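Local coordinates for CADD-like protein of unknown function (Nostoc punctiforme, PDB 3B5O), which is of unknown function but belongs to a CADD-like, all-helical family of the haem-oxygenase clan and is probably an oxidoreductase, at residues A[61-66]-A[73-78]; A[69-74]-A[133-138]; A[141-146]-A[205-210]. All blocks are in the same frame, centred on the assembly; numbering follows the deposited sequence.

Contact 1. Residues A[61-66]-A[73-78]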
loop_
_atom_site.group_PDB
_atom_site.type_symbol
_atom_site.label_atom_id
_atom_site.label_comp_id
_atom_site.label_asym_id
_atom_site.label_seq_id
_atom_site.Cartn_x
_atom_site.Cartn_y
_atom_site.Cartn_z
ATOM N N LEU A 61 -13.368 5.595 -3.549
ATOM C CA LEU A 61 -14.338 4.667 -4.128
ATOM C C LEU A 61 -14.950 3.778 -3.052
ATOM O O LEU A 61 -16.158 3.506 -3.062
ATOM C CB LEU A 61 -13.712 3.825 -5.219
ATOM C CG LEU A 61 -13.231 4.560 -6.464
ATOM C CD1 LEU A 61 -12.627 3.570 -7.470
ATOM C CD2 LEU A 61 -14.361 5.378 -7.090
ATOM N N ALA A 62 -14.135 3.322 -2.111
ATOM C CA ALA A 62 -14.646 2.507 -1.002
ATOM C C ALA A 62 -15.606 3.312 -0.120
ATOM O O ALA A 62 -16.628 2.782 0.334
ATOM C CB ALA A 62 -13.481 1.966 -0.154
ATOM N N ARG A 63 -15.290 4.585 0.103
ATOM C CA ARG A 63 -16.167 5.458 0.880
ATOM C C ARG A 63 -17.542 5.536 0.229
ATOM O O ARG A 63 -18.580 5.460 0.900
ATOM C CB ARG A 63 -15.539 6.839 1.016
ATOM C CG ARG A 63 -16.327 7.765 1.951
ATOM C CD ARG A 63 -15.808 9.189 1.911
ATOM N NE ARG A 63 -16.120 9.854 0.654
ATOM C CZ ARG A 63 -17.293 10.398 0.356
ATOM N NH1 ARG A 63 -18.293 10.379 1.223
ATOM N NH2 ARG A 63 -17.469 10.954 -0.821
ATOM N N ARG A 64 -17.560 5.686 -1.088
ATOM C CA ARG A 64 -18.817 5.775 -1.818
ATOM C C ARG A 64 -19.591 4.465 -1.787
ATOM O O ARG A 64 -20.824 4.462 -1.687
ATOM C CB ARG A 64 -18.551 6.221 -3.253
ATOM C CG ARG A 64 -18.062 7.650 -3.310
ATOM C CD ARG A 64 -17.494 8.080 -4.664
ATOM N NE ARG A 64 -17.326 9.522 -4.567
ATOM C CZ ARG A 64 -18.262 10.423 -4.882
ATOM N NH1 ARG A 64 -19.400 10.089 -5.502
ATOM N NH2 ARG A 64 -18.001 11.667 -4.638
ATOM N N LYS A 65 -18.875 3.348 -1.862
ATOM C CA LYS A 65 -19.525 2.039 -1.732
ATOM C C LYS A 65 -20.163 1.903 -0.346
ATOM O O LYS A 65 -21.288 1.409 -0.206
ATOM C CB LYS A 65 -18.527 0.910 -1.965
ATOM C CG LYS A 65 -18.142 0.729 -3.403
ATOM C CD LYS A 65 -19.182 -0.044 -4.223
ATOM C CE LYS A 65 -18.806 -0.049 -5.683
ATOM N NZ LYS A 65 -19.723 -0.931 -6.486
ATOM N N ALA A 66 -19.446 2.317 0.684
ATOM C CA ALA A 66 -19.956 2.226 2.053
ATOM C C ALA A 66 -21.203 3.091 2.205
ATOM O O ALA A 66 -22.218 2.643 2.734
ATOM C CB ALA A 66 -18.894 2.618 3.047
ATOM N N GLY A 73 -20.994 4.751 9.335
ATOM C CA GLY A 73 -19.826 4.799 10.202
ATOM C C GLY A 73 -18.538 4.456 9.473
ATOM O O GLY A 73 -17.477 4.990 9.792
ATOM N N VAL A 74 -18.641 3.530 8.527
ATOM C CA VAL A 74 -17.487 3.134 7.714
ATOM C C VAL A 74 -17.114 4.266 6.758
ATOM O O VAL A 74 -15.937 4.613 6.626
ATOM C CB VAL A 74 -17.791 1.854 6.915
ATOM C CG1 VAL A 74 -16.618 1.498 5.977
ATOM C CG2 VAL A 74 -18.090 0.676 7.856
ATOM N N ALA A 75 -18.108 4.862 6.110
ATOM C CA ALA A 75 -17.849 6.014 5.244
ATOM C C ALA A 75 -17.152 7.117 6.031
ATOM O O ALA A 75 -16.257 7.778 5.523
ATOM C CB ALA A 75 -19.135 6.513 4.593
ATOM N N GLN A 76 -17.570 7.338 7.279
ATOM C CA GLN A 76 -16.945 8.370 8.090
ATOM C C GLN A 76 -15.484 8.038 8.387
ATOM O O GLN A 76 -14.617 8.900 8.275
ATOM C CB GLN A 76 -17.713 8.578 9.405
ATOM C CG GLN A 76 -17.115 9.662 10.297
ATOM C CD GLN A 76 -17.030 11.002 9.597
ATOM O OE1 GLN A 76 -18.006 11.463 9.010
ATOM N NE2 GLN A 76 -15.855 11.625 9.630
ATOM N N GLU A 77 -15.210 6.791 8.766
ATOM C CA GLU A 77 -13.836 6.365 9.036
ATOM C C GLU A 77 -12.972 6.528 7.777
ATOM O O GLU A 77 -11.842 6.989 7.844
ATOM C CB GLU A 77 -13.783 4.917 9.495
ATOM C CG GLU A 77 -12.414 4.444 9.934
ATOM C CD GLU A 77 -11.929 5.086 11.241
ATOM O OE1 GLU A 77 -12.766 5.600 12.006
ATOM O OE2 GLU A 77 -10.704 5.073 11.490
ATOM N N LEU A 78 -13.529 6.160 6.625
ATOM C CA LEU A 78 -12.773 6.278 5.366
ATOM C C LEU A 78 -12.518 7.734 5.005
ATOM O O LEU A 78 -11.445 8.076 4.521
ATOM C CB LEU A 78 -13.474 5.539 4.235
ATOM C CG LEU A 78 -13.474 4.026 4.421
ATOM C CD1 LEU A 78 -14.358 3.389 3.361
ATOM C CD2 LEU A 78 -12.060 3.451 4.398
HETATM O O HOH W 1 -18.384 10.028 4.190
#
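Val74, Ala75 and Leu78 face Ala62, Arg63 and Ala66 across an alpha-alpha hairpin, in which the end of helix 38-68 turns back after a short connection into the start of helix 72-85. The two segments run nearly antiparallel, 162° between their directions, and their axes approach to 8.2 Å, a close fit that the small residues at the interface allow. Val74 comes first: its CG1, set anti to the backbone N (chi1 176°), reaches the methyl of Ala66, with Val74 CG1 3.9 Å from Ala66 CB. Helices 135-163 and 190-196 also touch Val74, through Leu139 and through Ser194 and Val195, so Val74 is covered by two further helices as well.

One residue on, Ala75 marks the closest passage of the backbones, its CA only 4.7 Å from Arg63 CA. Its methyl lies beside that of Ala66, while Arg63 lays the aliphatic part of its chain over the Ala75 peptide, with CG 3.6 Å from Ala75 O. The arginine then bends at chi3, 71°, and turns its guanidinium back to Glu60 in a salt bridge on its own helix. A water accepts a hydrogen bond from Arg63 NH1 and passes a long, weak one to Ala75 O, giving at most a loose water link between the two helices.

Leu78, a turn further along, closes the segment. Its CB packs against Arg63 CB, and the isobutyl group extends across the interface, where Thr142 and Leu191 of other helices also meet it. Its CD1 branch lies against the backbone of helix 38-68: Leu78 CD1 is 3.7 Å from Ala62 C and 3.6 Å from Arg63 N.

Contact 2. Residues A[69-74]-A[133-138]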
loop_
_atom_site.group_PDB
_atom_site.type_symbol
_atom_site.label_atom_id
_atom_site.label_comp_id
_atom_site.label_asym_id
_atom_site.label_seq_id
_atom_site.Cartn_x
_atom_site.Cartn_y
_atom_site.Cartn_z
ATOM N N ALA A 69 -24.312 1.590 0.591
ATOM C CA ALA A 69 -24.846 0.446 1.338
ATOM C C ALA A 69 -25.429 0.843 2.693
ATOM O O ALA A 69 -25.923 -0.020 3.430
ATOM C CB ALA A 69 -23.728 -0.597 1.544
ATOM N N GLY A 70 -25.346 2.118 3.042
ATOM C CA GLY A 70 -25.792 2.602 4.354
ATOM C C GLY A 70 -24.814 2.337 5.484
ATOM O O GLY A 70 -25.171 2.439 6.662
ATOM N N TRP A 71 -23.562 2.008 5.139
ATOM C CA TRP A 71 -22.531 1.801 6.146
ATOM C C TRP A 71 -21.928 3.142 6.549
ATOM O O TRP A 71 -20.763 3.445 6.279
ATOM C CB TRP A 71 -21.438 0.869 5.604
ATOM C CG TRP A 71 -21.843 -0.552 5.344
ATOM C CD1 TRP A 71 -23.115 -1.063 5.216
ATOM C CD2 TRP A 71 -20.958 -1.652 5.159
ATOM N NE1 TRP A 71 -23.061 -2.413 4.968
ATOM C CE2 TRP A 71 -21.744 -2.798 4.930
ATOM C CE3 TRP A 71 -19.559 -1.785 5.157
ATOM C CZ2 TRP A 71 -21.182 -4.051 4.724
ATOM C CZ3 TRP A 71 -19.006 -3.041 4.954
ATOM C CH2 TRP A 71 -19.815 -4.150 4.730
ATOM N N ASN A 72 -22.718 3.980 7.210
ATOM C CA ASN A 72 -22.330 5.369 7.402
ATOM C C ASN A 72 -21.101 5.550 8.279
ATOM O O ASN A 72 -20.241 6.401 7.992
ATOM C CB ASN A 72 -23.534 6.154 7.956
ATOM C CG ASN A 72 -24.680 6.190 6.984
ATOM O OD1 ASN A 72 -24.498 6.456 5.796
ATOM N ND2 ASN A 72 -25.881 5.928 7.480
ATOM N N GLY A 73 -20.994 4.751 9.335
ATOM C CA GLY A 73 -19.826 4.799 10.202
ATOM C C GLY A 73 -18.538 4.456 9.473
ATOM O O GLY A 73 -17.477 4.990 9.792
ATOM N N VAL A 74 -18.641 3.530 8.527
ATOM C CA VAL A 74 -17.487 3.134 7.714
ATOM C C VAL A 74 -17.114 4.266 6.758
ATOM O O VAL A 74 -15.937 4.613 6.626
ATOM C CB VAL A 74 -17.791 1.854 6.915
ATOM C CG1 VAL A 74 -16.618 1.498 5.977
ATOM C CG2 VAL A 74 -18.090 0.676 7.856
ATOM N N ARG A 133 -16.550 -3.792 -7.085
ATOM C CA ARG A 133 -17.426 -4.894 -6.677
ATOM C C ARG A 133 -18.414 -4.437 -5.572
ATOM O O ARG A 133 -18.526 -3.242 -5.316
ATOM C CB ARG A 133 -16.543 -6.051 -6.175
ATOM C CG ARG A 133 -15.658 -6.654 -7.259
ATOM C CD ARG A 133 -16.361 -7.763 -8.026
ATOM N NE ARG A 133 -16.823 -8.846 -7.158
ATOM C CZ ARG A 133 -16.236 -10.036 -7.006
ATOM N NH1 ARG A 133 -15.136 -10.372 -7.682
ATOM N NH2 ARG A 133 -16.778 -10.912 -6.167
ATOM N N GLN A 134 -19.125 -5.365 -4.940
ATOM C CA GLN A 134 -20.068 -5.019 -3.855
ATOM C C GLN A 134 -19.333 -4.598 -2.576
ATOM O O GLN A 134 -18.159 -4.886 -2.392
ATOM C CB GLN A 134 -21.077 -6.160 -3.566
ATOM C CG GLN A 134 -20.614 -7.243 -2.540
ATOM C CD GLN A 134 -21.684 -8.310 -2.169
ATOM O OE1 GLN A 134 -22.280 -8.957 -3.044
ATOM N NE2 GLN A 134 -21.888 -8.518 -0.859
ATOM N N VAL A 135 -20.040 -3.913 -1.693
ATOM C CA VAL A 135 -19.437 -3.250 -0.550
ATOM C C VAL A 135 -18.574 -4.160 0.320
ATOM O O VAL A 135 -17.495 -3.754 0.748
ATOM C CB VAL A 135 -20.501 -2.506 0.302
ATOM C CG1 VAL A 135 -21.546 -3.484 0.875
ATOM C CG2 VAL A 135 -19.853 -1.671 1.399
ATOM N N ASP A 136 -19.031 -5.380 0.583
ATOM C CA ASP A 136 -18.271 -6.256 1.472
ATOM C C ASP A 136 -16.891 -6.614 0.902
ATOM O O ASP A 136 -15.895 -6.575 1.610
ATOM C CB ASP A 136 -19.085 -7.510 1.809
ATOM C CG ASP A 136 -20.462 -7.169 2.344
ATOM O OD1 ASP A 136 -21.366 -6.930 1.509
ATOM O OD2 ASP A 136 -20.627 -7.112 3.591
ATOM N N TYR A 137 -16.867 -6.916 -0.377
ATOM C CA TYR A 137 -15.645 -7.256 -1.081
ATOM C C TYR A 137 -14.739 -6.055 -1.137
ATOM O O TYR A 137 -13.533 -6.159 -0.900
ATOM C CB TYR A 137 -16.002 -7.703 -2.480
ATOM C CG TYR A 137 -14.896 -8.287 -3.316
ATOM C CD1 TYR A 137 -14.014 -7.467 -4.016
ATOM C CD2 TYR A 137 -14.749 -9.665 -3.469
ATOM C CE1 TYR A 137 -13.046 -7.984 -4.823
ATOM C CE2 TYR A 137 -13.781 -10.193 -4.283
ATOM C CZ TYR A 137 -12.920 -9.353 -4.966
ATOM O OH TYR A 137 -11.960 -9.878 -5.800
ATOM N N VAL A 138 -15.315 -4.899 -1.471
ATOM C CA VAL A 138 -14.513 -3.663 -1.577
ATOM C C VAL A 138 -13.892 -3.312 -0.235
ATOM O O VAL A 138 -12.729 -2.893 -0.169
ATOM C CB VAL A 138 -15.351 -2.495 -2.129
ATOM C CG1 VAL A 138 -14.561 -1.174 -2.064
ATOM C CG2 VAL A 138 -15.784 -2.812 -3.552
#
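The N-cap residue of helix 72-85, Trp71, meets Val135 and Asp136 in the first turn of helix 135-163. The preceding Gly70 ends a helix in a Schellman motif, and Trp71 centres an inverse gamma turn, so the chain reverses sharply just where the indole projects. In a CH-pi contact over one face, Val135 CG2 lies 3.8 Å from the centroid of the Trp71 six-membered ring, 11° off its normal. The valine's chi1 of 62° puts CG1 in the crowded position between N and C, from where it also packs on Ala69, with Val135 CG1 3.7 Å from Ala69 CB. Asp136 approaches differently: OD2 lies in the indole plane at the rim, 3.3 Å from Trp71 CH2 and equally near Trp71 CZ2, and the carboxylate stands 80° to the ring. Asp136 OD1 accepts a hydrogen bond from Gln134 NE2 at 2.9 Å, which helps to fix the carboxylate's rotation. The ring is also stacked with Tyr198. Replacing Trp71 by an alanine is likely to leave Val135 CG2 without its aromatic partner and to open a gap beside Asp136 and Tyr198. The whole is the turn of an alpha-alpha hairpin, packed by its aromatic residue on the first turn of a third helix.

Contact 3. Residues A[141-146]-A[205-210]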
loop_
_atom_site.group_PDB
_atom_site.type_symbol
_atom_site.label_atom_id
_atom_site.label_comp_id
_atom_site.label_asym_id
_atom_site.label_seq_id
_atom_site.Cartn_x
_atom_site.Cartn_y
_atom_site.Cartn_z
ATOM N N ALA A 141 -10.866 -5.495 0.416
ATOM C CA ALA A 141 -9.688 -4.966 -0.282
ATOM C C ALA A 141 -9.140 -3.721 0.429
ATOM O O ALA A 141 -7.917 -3.501 0.504
ATOM C CB ALA A 141 -10.026 -4.657 -1.729
ATOM N N THR A 142 -10.043 -2.885 0.931
ATOM C CA THR A 142 -9.644 -1.690 1.642
ATOM C C THR A 142 -8.955 -2.056 2.961
ATOM O O THR A 142 -7.951 -1.458 3.342
ATOM C CB THR A 142 -10.873 -0.782 1.880
ATOM O OG1 THR A 142 -11.506 -0.499 0.634
ATOM C CG2 THR A 142 -10.485 0.544 2.563
ATOM N N TYR A 143 -9.472 -3.072 3.650
ATOM C CA TYR A 143 -8.831 -3.531 4.869
ATOM C C TYR A 143 -7.441 -4.112 4.566
ATOM O O TYR A 143 -6.538 -3.991 5.372
ATOM C CB TYR A 143 -9.739 -4.532 5.612
ATOM C CG TYR A 143 -9.174 -4.927 6.948
ATOM C CD1 TYR A 143 -9.014 -3.984 7.941
ATOM C CD2 TYR A 143 -8.731 -6.209 7.197
ATOM C CE1 TYR A 143 -8.447 -4.311 9.160
ATOM C CE2 TYR A 143 -8.153 -6.537 8.407
ATOM C CZ TYR A 143 -8.008 -5.589 9.374
ATOM O OH TYR A 143 -7.441 -5.940 10.585
ATOM N N ALA A 144 -7.265 -4.713 3.396
ATOM C CA ALA A 144 -5.947 -5.182 2.982
ATOM C C ALA A 144 -4.920 -4.045 2.886
ATOM O O ALA A 144 -3.752 -4.251 3.199
ATOM C CB ALA A 144 -6.010 -5.957 1.699
ATOM N N ILE A 145 -5.354 -2.867 2.463
ATOM C CA ILE A 145 -4.472 -1.701 2.454
ATOM C C ILE A 145 -4.017 -1.400 3.872
ATOM O O ILE A 145 -2.833 -1.161 4.113
ATOM C CB ILE A 145 -5.164 -0.442 1.884
ATOM C CG1 ILE A 145 -5.644 -0.647 0.449
ATOM C CG2 ILE A 145 -4.227 0.778 1.960
ATOM C CD1 ILE A 145 -6.597 0.506 -0.024
ATOM N N GLU A 146 -4.952 -1.415 4.818
ATOM C CA GLU A 146 -4.611 -1.179 6.224
ATOM C C GLU A 146 -3.663 -2.256 6.775
ATOM O O GLU A 146 -2.692 -1.944 7.464
ATOM C CB GLU A 146 -5.875 -1.064 7.099
ATOM C CG GLU A 146 -5.579 -1.033 8.598
ATOM C CD GLU A 146 -6.797 -0.841 9.464
ATOM O OE1 GLU A 146 -7.785 -0.253 8.985
ATOM O OE2 GLU A 146 -6.754 -1.265 10.639
ATOM N N GLY A 205 -17.323 -14.107 3.643
ATOM C CA GLY A 205 -16.587 -14.720 2.556
ATOM C C GLY A 205 -16.199 -13.713 1.482
ATOM O O GLY A 205 -15.122 -13.813 0.896
ATOM N N GLU A 206 -17.095 -12.771 1.217
ATOM C CA GLU A 206 -16.830 -11.735 0.202
ATOM C C GLU A 206 -15.773 -10.757 0.712
ATOM O O GLU A 206 -14.875 -10.356 -0.029
ATOM C CB GLU A 206 -18.115 -10.991 -0.192
ATOM C CG GLU A 206 -18.963 -11.781 -1.176
ATOM C CD GLU A 206 -18.260 -11.926 -2.520
ATOM O OE1 GLU A 206 -18.214 -10.931 -3.270
ATOM O OE2 GLU A 206 -17.706 -13.015 -2.811
ATOM N N PHE A 207 -15.843 -10.420 1.989
ATOM C CA PHE A 207 -14.823 -9.569 2.618
ATOM C C PHE A 207 -13.448 -10.253 2.514
ATOM O O PHE A 207 -12.450 -9.642 2.115
ATOM C CB PHE A 207 -15.208 -9.293 4.066
ATOM C CG PHE A 207 -14.276 -8.375 4.796
ATOM C CD1 PHE A 207 -13.145 -8.876 5.440
ATOM C CD2 PHE A 207 -14.520 -7.015 4.860
ATOM C CE1 PHE A 207 -12.291 -8.050 6.126
ATOM C CE2 PHE A 207 -13.671 -6.186 5.555
ATOM C CZ PHE A 207 -12.563 -6.707 6.205
ATOM N N ALA A 208 -13.392 -11.541 2.855
ATOM C CA ALA A 208 -12.141 -12.302 2.748
ATOM C C ALA A 208 -11.642 -12.364 1.306
ATOM O O ALA A 208 -10.447 -12.246 1.057
ATOM C CB ALA A 208 -12.322 -13.733 3.324
ATOM N N ALA A 209 -12.549 -12.585 0.363
ATOM C CA ALA A 209 -12.185 -12.645 -1.043
ATOM C C ALA A 209 -11.576 -11.320 -1.535
ATOM O O ALA A 209 -10.592 -11.320 -2.282
ATOM C CB ALA A 209 -13.382 -13.034 -1.903
ATOM N N GLY A 210 -12.133 -10.207 -1.091
ATOM C CA GLY A 210 -11.608 -8.906 -1.495
ATOM C C GLY A 210 -10.222 -8.696 -0.921
ATOM O O GLY A 210 -9.321 -8.167 -1.579
#
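Ala141 and Gly210 bring their backbones together, with Ala141 CA 4.5 Å from Gly210 CA, where helix 135-163 passes helix 204-230. Such closeness rests on glycine and alanine meeting at the crossing, the familiar means by which helices pack almost backbone to backbone. A CB on Gly210 would point at the other helix and stand only 3.2 Å from Ala141 N, which is tight. In its absence the Gly210 carbonyl oxygen touches two neighbouring atoms of Ala141: Ala141 CA makes a CA-H...O contact with Gly210 O at 3.5 Å, bent to 120° at the hydrogen, and the methyl carbon rests nearly as close to the same oxygen.

Away from this point the helices are bridged by two aromatic side chains. Phe207 has CG anti to its N (chi1 -177°), an orientation that carries the far end of the ring across the gap, so that Phe207 CZ comes 3.6 Å from Tyr143 CB. The tyrosine is met at the root of its ring, where CG and CD2 are also within touch. The planes are inclined at 35° and the centroids lie 6.0 Å apart, an oblique pairing.

Both side chains also reach helix 2-18: the hydroxyl of Tyr143 is hydrogen-bonded to Asn12, and Phe207 meets Phe4 edge-to-face and packs on Leu7 and Leu11. With Phe131 of helix 118-131 against Ala141, the crossing of helices 135-163 and 204-230 is a buried junction with these two further helices beside it.

Overall arrangement
Contact 2 opens at 69-74, inside the span of contact 1, and closes at 133-138; contact 3 follows along the chain. Contacts 1 and 2 overlap on helix 72-85, sharing Gly73 and Val74, and their centres are about 7 Å apart; contact 3 lies about 11 Å from contact 2 and 14 Å from contact 1. Helix 135-163 serves both contacts 2 and 3, and its Thr142 touches Ala62 of contact 1. All three lie on the same side of the chain's centre, so helices 38-68, 72-85, 135-163 and 204-230 are tied together near one end of a single all-helical bundle, consistent with the haem-oxygenase-like fold.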